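Local coordinates for protein chitinase A (Pteris ryukyuensis, PDB 4RL3) that probably hydrolyses the glycosidic bonds of chitin, this chain being the family 18 glycoside hydrolase catalytic domain of a longer LysM-containing fern chitinase, at residues F4-G9 with A258-E263. Sequence-based numbering, arbitrary orientation.
Sequences FREYIG and AKFQYE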
loop_
_atom_site.group_PDB
_atom_site.type_symbol
_atom_site.label_atom_id
_atom_site.label_comp_id
_atom_site.label_asym_id
_atom_site.label_seq_id
_atom_site.Cartn_x
_atom_site.Cartn_y
_atom_site.Cartn_z
ATOM N N PHE A 4 -0.358 8.501 7.933
ATOM C CA PHE A 4 -1.349 7.455 8.136
ATOM C C PHE A 4 -1.883 7.067 6.768
ATOM O O PHE A 4 -2.238 7.943 5.985
ATOM C CB PHE A 4 -2.505 7.918 9.026
ATOM C CG PHE A 4 -3.592 6.901 9.115
ATOM C CD1 PHE A 4 -3.414 5.763 9.896
ATOM C CD2 PHE A 4 -4.751 7.017 8.357
ATOM C CE1 PHE A 4 -4.384 4.789 9.955
ATOM C CE2 PHE A 4 -5.717 6.040 8.408
ATOM C CZ PHE A 4 -5.532 4.926 9.204
ATOM N N ARG A 5 -1.940 5.768 6.485
ATOM C CA ARG A 5 -2.458 5.287 5.194
ATOM C C ARG A 5 -3.523 4.212 5.366
ATOM O O ARG A 5 -3.467 3.417 6.302
ATOM C CB ARG A 5 -1.332 4.757 4.303
ATOM C CG ARG A 5 0.011 5.445 4.527
ATOM C CD ARG A 5 1.066 4.984 3.547
ATOM N NE ARG A 5 0.926 5.619 2.240
ATOM C CZ ARG A 5 1.482 5.166 1.116
ATOM N NH1 ARG A 5 2.186 4.046 1.115
ATOM N NH2 ARG A 5 1.288 5.825 -0.022
ATOM N N GLU A 6 -4.496 4.224 4.455
ATOM C CA GLU A 6 -5.663 3.348 4.501
ATOM C C GLU A 6 -5.885 2.736 3.118
ATOM O O GLU A 6 -6.243 3.449 2.172
ATOM C CB GLU A 6 -6.901 4.163 4.912
ATOM C CG GLU A 6 -8.189 3.362 5.096
ATOM C CD GLU A 6 -8.333 2.738 6.468
ATOM O OE1 GLU A 6 -7.390 2.805 7.279
ATOM O OE2 GLU A 6 -9.411 2.161 6.718
ATOM N N TYR A 7 -5.690 1.425 2.994
ATOM C CA TYR A 7 -6.096 0.724 1.770
ATOM C C TYR A 7 -7.614 0.709 1.658
ATOM O O TYR A 7 -8.319 0.594 2.675
ATOM C CB TYR A 7 -5.563 -0.713 1.728
ATOM C CG TYR A 7 -4.078 -0.835 1.438
ATOM C CD1 TYR A 7 -3.126 -0.701 2.454
ATOM C CD2 TYR A 7 -3.622 -1.090 0.152
ATOM C CE1 TYR A 7 -1.780 -0.821 2.193
ATOM C CE2 TYR A 7 -2.264 -1.220 -0.115
ATOM C CZ TYR A 7 -1.346 -1.077 0.908
ATOM O OH TYR A 7 0.007 -1.189 0.670
ATOM N N ILE A 8 -8.121 0.842 0.431
ATOM C CA ILE A 8 -9.560 0.855 0.201
ATOM C C ILE A 8 -9.944 0.439 -1.216
ATOM O O ILE A 8 -9.296 0.832 -2.185
ATOM C CB ILE A 8 -10.132 2.261 0.508
ATOM C CG1 ILE A 8 -11.662 2.308 0.338
ATOM C CG2 ILE A 8 -9.474 3.340 -0.349
ATOM C CD1 ILE A 8 -12.292 3.511 0.983
ATOM N N GLY A 9 -11.010 -0.355 -1.316
ATOM C CA GLY A 9 -11.732 -0.544 -2.575
ATOM C C GLY A 9 -11.761 -1.911 -3.223
ATOM O O GLY A 9 -12.482 -2.090 -4.192
ATOM N N ALA A 258 -16.062 -3.904 14.824
ATOM C CA ALA A 258 -15.340 -2.777 15.418
ATOM C C ALA A 258 -15.450 -1.504 14.584
ATOM O O ALA A 258 -15.112 -0.423 15.059
ATOM C CB ALA A 258 -13.870 -3.121 15.643
ATOM N N LYS A 259 -15.921 -1.631 13.350
ATOM C CA LYS A 259 -16.011 -0.505 12.428
ATOM C C LYS A 259 -14.666 0.252 12.364
ATOM O O LYS A 259 -13.624 -0.408 12.218
ATOM C CB LYS A 259 -17.259 0.345 12.718
ATOM C CG LYS A 259 -18.564 -0.410 12.430
ATOM C CD LYS A 259 -18.739 -0.666 10.936
ATOM C CE LYS A 259 -20.144 -1.103 10.542
ATOM N NZ LYS A 259 -20.411 -0.841 9.099
ATOM N N PHE A 260 -14.656 1.580 12.466
ATOM C CA PHE A 260 -13.444 2.354 12.190
ATOM C C PHE A 260 -12.740 2.918 13.422
ATOM O O PHE A 260 -11.965 3.865 13.314
ATOM C CB PHE A 260 -13.752 3.483 11.203
ATOM C CG PHE A 260 -14.171 3.001 9.842
ATOM C CD1 PHE A 260 -13.218 2.783 8.847
ATOM C CD2 PHE A 260 -15.502 2.772 9.544
ATOM C CE1 PHE A 260 -13.595 2.347 7.586
ATOM C CE2 PHE A 260 -15.878 2.328 8.283
ATOM C CZ PHE A 260 -14.927 2.125 7.306
ATOM N N GLN A 261 -12.983 2.333 14.588
ATOM C CA GLN A 261 -12.399 2.875 15.807
ATOM C C GLN A 261 -10.877 2.816 15.814
ATOM O O GLN A 261 -10.230 3.695 16.378
ATOM C CB GLN A 261 -12.974 2.214 17.062
ATOM C CG GLN A 261 -12.602 0.756 17.284
ATOM C CD GLN A 261 -13.476 0.124 18.349
ATOM O OE1 GLN A 261 -13.210 0.247 19.550
ATOM N NE2 GLN A 261 -14.537 -0.537 17.917
ATOM N N TYR A 262 -10.287 1.806 15.181
ATOM C CA TYR A 262 -8.826 1.699 15.190
ATOM C C TYR A 262 -8.140 2.663 14.209
ATOM O O TYR A 262 -7.030 3.125 14.476
ATOM C CB TYR A 262 -8.394 0.254 14.957
ATOM C CG TYR A 262 -8.871 -0.660 16.050
ATOM C CD1 TYR A 262 -8.478 -0.451 17.370
ATOM C CD2 TYR A 262 -9.723 -1.723 15.779
ATOM C CE1 TYR A 262 -8.909 -1.283 18.385
ATOM C CE2 TYR A 262 -10.155 -2.564 16.795
ATOM C CZ TYR A 262 -9.744 -2.335 18.088
ATOM O OH TYR A 262 -10.179 -3.174 19.094
ATOM N N GLU A 263 -8.818 3.005 13.112
ATOM C CA GLU A 263 -8.345 4.075 12.228
ATOM C C GLU A 263 -8.193 5.364 13.026
ATOM O O GLU A 263 -7.199 6.086 12.905
ATOM C CB GLU A 263 -9.340 4.331 11.092
ATOM C CG GLU A 263 -9.240 3.412 9.879
ATOM C CD GLU A 263 -9.849 2.034 10.072
ATOM O OE1 GLU A 263 -9.834 1.256 9.095
ATOM O OE2 GLU A 263 -10.355 1.699 11.171
#
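Glu263 OE1 has two close oxygen neighbours: Glu6 OE2 of the strand 3-8 lies 2.6 Å from it, and Ser253 OG of the helix 250-254 is hydrogen-bonded to it. Two carboxyl oxygens this close suggest that one of the acids probably carries a proton. The two side chains cross at about a right angle, their carboxylate planes turned 58° apart, and the approach is lopsided: Glu6 OE1 stands 3.4 Å from Glu263 OE1 but 3.2 Å from Glu263 CG, beside the aliphatic part of the chain. On the strand, Glu6 CG is anti to the backbone N (chi1 -176°), which carries the chain off toward the helix 261-271, and a bend at chi2 sets the carboxylate across Glu263. Nonpolar groups flank the acids. Phe4 CZ is 4.1 Å from Glu263 CG, while Phe260, the N-cap residue of that helix, turns a ring edge to Glu6, with Phe260 CE1 4.3 Å from Glu6 OE2. Ile247 of strand 244-248 touches Phe4, Glu6 and Glu263 alike, placing the pair between a barrel strand and the outer C-terminal helix, as expected of a TIM barrel. With an alanine at Glu6 the carboxyl group beside Glu263 OE1 would be lost, which is likely to leave a gap next to Ile247 while the Ser253 bond remains. Burying two acids at this separation would be expected to raise the pKa of at least one, which would lessen the repulsion between two charged carboxylates.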